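Local coordinates for protein Asp/Glu-specific dipeptidyl-peptidase (Flavobacterium psychrophilum, PDB 5JXF) that removes dipeptides from the N-terminus of oligopeptides as a serine peptidase, with strict specificity for aspartate or glutamate at the P1 position, at residues 291-302 / 355-365. Residues are numbered along the deposited sequence; the frame is centred on the assembly and turned at random.
Sequences EYLPSFAVAQIV and LKKSNAIGLKQ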
loop_
_atom_site.group_PDB
_atom_site.type_symbol
_atom_site.label_atom_id
_atom_site.label_comp_id
_atom_site.label_asym_id
_atom_site.label_seq_id
_atom_site.Cartn_x
_atom_site.Cartn_y
_atom_site.Cartn_z
ATOM N N GLU A 291 -2.912 9.998 -27.922
ATOM C CA GLU A 291 -3.416 11.093 -27.098
ATOM C C GLU A 291 -4.660 11.738 -27.684
ATOM O O GLU A 291 -5.336 12.522 -27.012
ATOM C CB GLU A 291 -2.346 12.172 -26.905
ATOM C CG GLU A 291 -1.039 11.703 -26.262
ATOM C CD GLU A 291 -1.226 11.097 -24.883
ATOM O OE1 GLU A 291 -2.243 11.383 -24.215
ATOM O OE2 GLU A 291 -0.343 10.321 -24.475
ATOM N N TYR A 292 -4.962 11.416 -28.937
ATOM C CA TYR A 292 -5.974 12.171 -29.656
ATOM C C TYR A 292 -7.204 11.352 -30.032
ATOM O O TYR A 292 -7.874 11.642 -31.023
ATOM C CB TYR A 292 -5.334 12.777 -30.893
ATOM C CG TYR A 292 -4.065 13.512 -30.547
ATOM C CD1 TYR A 292 -4.113 14.728 -29.883
ATOM C CD2 TYR A 292 -2.814 12.975 -30.852
ATOM C CE1 TYR A 292 -2.957 15.403 -29.553
ATOM C CE2 TYR A 292 -1.652 13.641 -30.518
ATOM C CZ TYR A 292 -1.732 14.854 -29.867
ATOM O OH TYR A 292 -0.587 15.531 -29.529
ATOM N N LEU A 293 -7.500 10.336 -29.232
ATOM C CA LEU A 293 -8.628 9.462 -29.503
ATOM C C LEU A 293 -9.947 10.170 -29.233
ATOM O O LEU A 293 -9.996 11.148 -28.494
ATOM C CB LEU A 293 -8.531 8.190 -28.661
ATOM C CG LEU A 293 -7.498 7.163 -29.124
ATOM C CD1 LEU A 293 -7.469 5.967 -28.191
ATOM C CD2 LEU A 293 -7.771 6.735 -30.554
ATOM N N PRO A 294 -11.022 9.689 -29.865
ATOM C CA PRO A 294 -12.391 10.108 -29.566
ATOM C C PRO A 294 -12.862 9.510 -28.253
ATOM O O PRO A 294 -12.233 8.568 -27.779
ATOM C CB PRO A 294 -13.178 9.515 -30.719
ATOM C CG PRO A 294 -12.424 8.242 -30.986
ATOM C CD PRO A 294 -11.002 8.677 -30.934
ATOM N N SER A 295 -13.957 10.032 -27.705
ATOM C CA SER A 295 -14.566 9.503 -26.489
ATOM C C SER A 295 -14.810 8.009 -26.582
ATOM O O SER A 295 -14.599 7.261 -25.625
ATOM C CB SER A 295 -15.903 10.202 -26.208
ATOM O OG SER A 295 -15.724 11.556 -25.832
ATOM N N PHE A 296 -15.263 7.586 -27.755
ATOM C CA PHE A 296 -15.773 6.239 -27.939
ATOM C C PHE A 296 -14.651 5.208 -27.935
ATOM O O PHE A 296 -14.877 4.029 -27.641
ATOM C CB PHE A 296 -16.579 6.179 -29.233
ATOM C CG PHE A 296 -17.477 7.372 -29.429
ATOM C CD1 PHE A 296 -18.661 7.490 -28.710
ATOM C CD2 PHE A 296 -17.132 8.381 -30.319
ATOM C CE1 PHE A 296 -19.489 8.587 -28.880
ATOM C CE2 PHE A 296 -17.953 9.480 -30.492
ATOM C CZ PHE A 296 -19.137 9.583 -29.768
ATOM N N ALA A 297 -13.439 5.668 -28.229
ATOM C CA ALA A 297 -12.269 4.801 -28.216
ATOM C C ALA A 297 -11.880 4.492 -26.785
ATOM O O ALA A 297 -11.591 3.347 -26.437
ATOM C CB ALA A 297 -11.106 5.451 -28.960
ATOM N N VAL A 298 -11.866 5.529 -25.958
ATOM C CA VAL A 298 -11.557 5.387 -24.547
ATOM C C VAL A 298 -12.572 4.451 -23.876
ATOM O O VAL A 298 -12.191 3.573 -23.098
ATOM C CB VAL A 298 -11.541 6.767 -23.845
ATOM C CG1 VAL A 298 -11.018 6.654 -22.422
ATOM C CG2 VAL A 298 -10.686 7.747 -24.641
ATOM N N ALA A 299 -13.853 4.617 -24.202
ATOM C CA ALA A 299 -14.899 3.796 -23.596
ATOM C C ALA A 299 -14.723 2.325 -23.953
ATOM O O ALA A 299 -14.940 1.455 -23.118
ATOM C CB ALA A 299 -16.288 4.286 -24.009
ATOM N N GLN A 300 -14.308 2.047 -25.185
ATOM C CA GLN A 300 -14.088 0.667 -25.606
ATOM C C GLN A 300 -12.912 0.046 -24.854
ATOM O O GLN A 300 -12.924 -1.139 -24.510
ATOM C CB GLN A 300 -13.843 0.594 -27.114
ATOM C CG GLN A 300 -13.700 -0.829 -27.637
ATOM C CD GLN A 300 -13.217 -0.885 -29.077
ATOM O OE1 GLN A 300 -12.560 0.032 -29.559
ATOM N NE2 GLN A 300 -13.568 -1.958 -29.776
ATOM N N ILE A 301 -11.887 0.852 -24.617
ATOM C CA ILE A 301 -10.723 0.388 -23.890
ATOM C C ILE A 301 -11.148 0.018 -22.484
ATOM O O ILE A 301 -10.956 -1.105 -22.013
ATOM C CB ILE A 301 -9.614 1.464 -23.825
ATOM C CG1 ILE A 301 -9.080 1.780 -25.222
ATOM C CG2 ILE A 301 -8.503 1.024 -22.882
ATOM C CD1 ILE A 301 -8.250 3.058 -25.287
ATOM N N VAL A 302 -11.739 0.993 -21.818
ATOM C CA VAL A 302 -12.093 0.848 -20.423
ATOM C C VAL A 302 -13.171 -0.220 -20.216
ATOM O O VAL A 302 -13.037 -1.088 -19.349
ATOM C CB VAL A 302 -12.569 2.192 -19.864
ATOM C CG1 VAL A 302 -13.266 2.002 -18.545
ATOM C CG2 VAL A 302 -11.392 3.139 -19.725
ATOM N N LEU A 355 -8.008 5.989 -16.032
ATOM C CA LEU A 355 -8.949 6.571 -16.991
ATOM C C LEU A 355 -10.329 6.781 -16.363
ATOM O O LEU A 355 -10.995 7.785 -16.619
ATOM C CB LEU A 355 -9.075 5.682 -18.237
ATOM C CG LEU A 355 -7.835 5.608 -19.137
ATOM C CD1 LEU A 355 -7.984 4.521 -20.181
ATOM C CD2 LEU A 355 -7.585 6.947 -19.776
ATOM N N LYS A 356 -10.760 5.821 -15.556
ATOM C CA LYS A 356 -12.026 5.954 -14.850
ATOM C C LYS A 356 -11.912 7.057 -13.813
ATOM O O LYS A 356 -12.652 8.033 -13.852
ATOM C CB LYS A 356 -12.414 4.639 -14.185
ATOM C CG LYS A 356 -12.861 3.549 -15.143
ATOM C CD LYS A 356 -12.756 2.212 -14.446
ATOM C CE LYS A 356 -13.333 1.086 -15.268
ATOM N NZ LYS A 356 -13.325 -0.195 -14.503
ATOM N N LYS A 357 -10.951 6.897 -12.908
ATOM C CA LYS A 357 -10.729 7.823 -11.797
ATOM C C LYS A 357 -10.656 9.283 -12.240
ATOM O O LYS A 357 -11.153 10.172 -11.550
ATOM C CB LYS A 357 -9.446 7.440 -11.047
ATOM C CG LYS A 357 -9.087 8.369 -9.907
ATOM C CD LYS A 357 -7.921 7.836 -9.085
ATOM C CE LYS A 357 -7.746 8.640 -7.801
ATOM N NZ LYS A 357 -7.661 10.104 -8.073
ATOM N N SER A 358 -10.054 9.521 -13.404
ATOM C CA SER A 358 -9.845 10.877 -13.904
ATOM C C SER A 358 -10.972 11.303 -14.831
ATOM O O SER A 358 -11.006 12.449 -15.289
ATOM C CB SER A 358 -8.505 10.980 -14.642
ATOM O OG SER A 358 -8.468 10.083 -15.738
ATOM N N ASN A 359 -11.882 10.366 -15.093
ATOM C CA ASN A 359 -12.993 10.535 -16.033
ATOM C C ASN A 359 -12.497 11.048 -17.389
ATOM O O ASN A 359 -12.895 12.114 -17.858
ATOM C CB ASN A 359 -14.061 11.467 -15.438
ATOM C CG ASN A 359 -15.195 11.762 -16.409
ATOM O OD1 ASN A 359 -15.607 10.890 -17.180
ATOM N ND2 ASN A 359 -15.706 12.990 -16.372
ATOM N N ALA A 360 -11.602 10.291 -18.012
ATOM C CA ALA A 360 -11.051 10.704 -19.292
ATOM C C ALA A 360 -12.169 10.784 -20.317
ATOM O O ALA A 360 -12.189 11.676 -21.162
ATOM C CB ALA A 360 -9.963 9.748 -19.746
ATOM N N ILE A 361 -13.125 9.865 -20.196
ATOM C CA ILE A 361 -14.229 9.776 -21.138
ATOM C C ILE A 361 -15.054 11.062 -21.157
ATOM O O ILE A 361 -15.431 11.558 -22.219
ATOM C CB ILE A 361 -15.139 8.583 -20.811
ATOM C CG1 ILE A 361 -14.352 7.273 -20.889
ATOM C CG2 ILE A 361 -16.339 8.531 -21.753
ATOM C CD1 ILE A 361 -15.216 6.044 -20.574
ATOM N N GLY A 362 -15.320 11.611 -19.980
ATOM C CA GLY A 362 -16.054 12.857 -19.884
ATOM C C GLY A 362 -15.197 14.015 -20.348
ATOM O O GLY A 362 -15.672 14.924 -21.028
ATOM N N LEU A 363 -13.922 13.967 -19.978
ATOM C CA LEU A 363 -12.964 14.996 -20.348
ATOM C C LEU A 363 -12.895 15.180 -21.848
ATOM O O LEU A 363 -12.798 16.305 -22.339
ATOM C CB LEU A 363 -11.582 14.650 -19.807
ATOM C CG LEU A 363 -11.154 15.509 -18.626
ATOM C CD1 LEU A 363 -12.248 15.521 -17.578
ATOM C CD2 LEU A 363 -9.861 14.983 -18.044
ATOM N N LYS A 364 -12.944 14.070 -22.575
ATOM C CA LYS A 364 -12.890 14.128 -24.030
ATOM C C LYS A 364 -14.241 14.535 -24.603
ATOM O O LYS A 364 -14.295 15.293 -25.574
ATOM C CB LYS A 364 -12.433 12.789 -24.614
ATOM C CG LYS A 364 -10.920 12.684 -24.734
ATOM C CD LYS A 364 -10.462 11.419 -25.427
ATOM C CE LYS A 364 -8.929 11.386 -25.532
ATOM N NZ LYS A 364 -8.374 12.475 -26.386
ATOM N N GLN A 365 -15.322 14.039 -23.997
ATOM C CA GLN A 365 -16.675 14.451 -24.383
ATOM C C GLN A 365 -16.792 15.965 -24.337
ATOM O O GLN A 365 -17.329 16.583 -25.251
ATOM C CB GLN A 365 -17.733 13.818 -23.473
ATOM C CG GLN A 365 -18.225 12.451 -23.922
ATOM C CD GLN A 365 -18.820 11.665 -22.773
ATOM O OE1 GLN A 365 -18.909 12.169 -21.657
ATOM N NE2 GLN A 365 -19.218 10.427 -23.034
#
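Lys364 runs extended as far as CE and then bends at its last torsion (chi4 -64°), turning NZ into the loop ahead of helix 295-325, while Val298, with CG1 anti to the backbone N (chi1 -172°), spreads its methyls over the facing helix. The ammonium group donates to two backbone carbonyls: Lys364 NZ lies 3.0 Å from Leu293 O, in the carbonyl plane and on a lone pair, and 3.1 Å from Glu291 O, approached from above the plane. Shortened to an alanine here, the side chain would probably leave both carbonyls without this donor and the loop freer to shift. The lysine's aliphatic part passes obliquely by Val298, its CD 3.8 Å from Val298 CG2. On the other branch, Val298 CG1 meets Ile361 CG1 at 3.7 Å, and Ile361 CD1 reaches Ala299. Val302 CG2 packs on Leu355 CD1 (3.7 Å). Ser295 OG lies near Gln365 N without bonding to it and hydrogen-bonds to Glu368. Asn359 ends helix 328-357 in a Schellman motif and N-caps the next helix, its OD1 accepting from Gly362 N. The axes of segments 295-302 and 360-365 run antiparallel (171°), 8.8 Å apart at closest approach, with Val298 seated among Leu355, Ala360, Ile361 and Lys364: a single knob-into-hole contact in an antiparallel helix pair of this S46 peptidase.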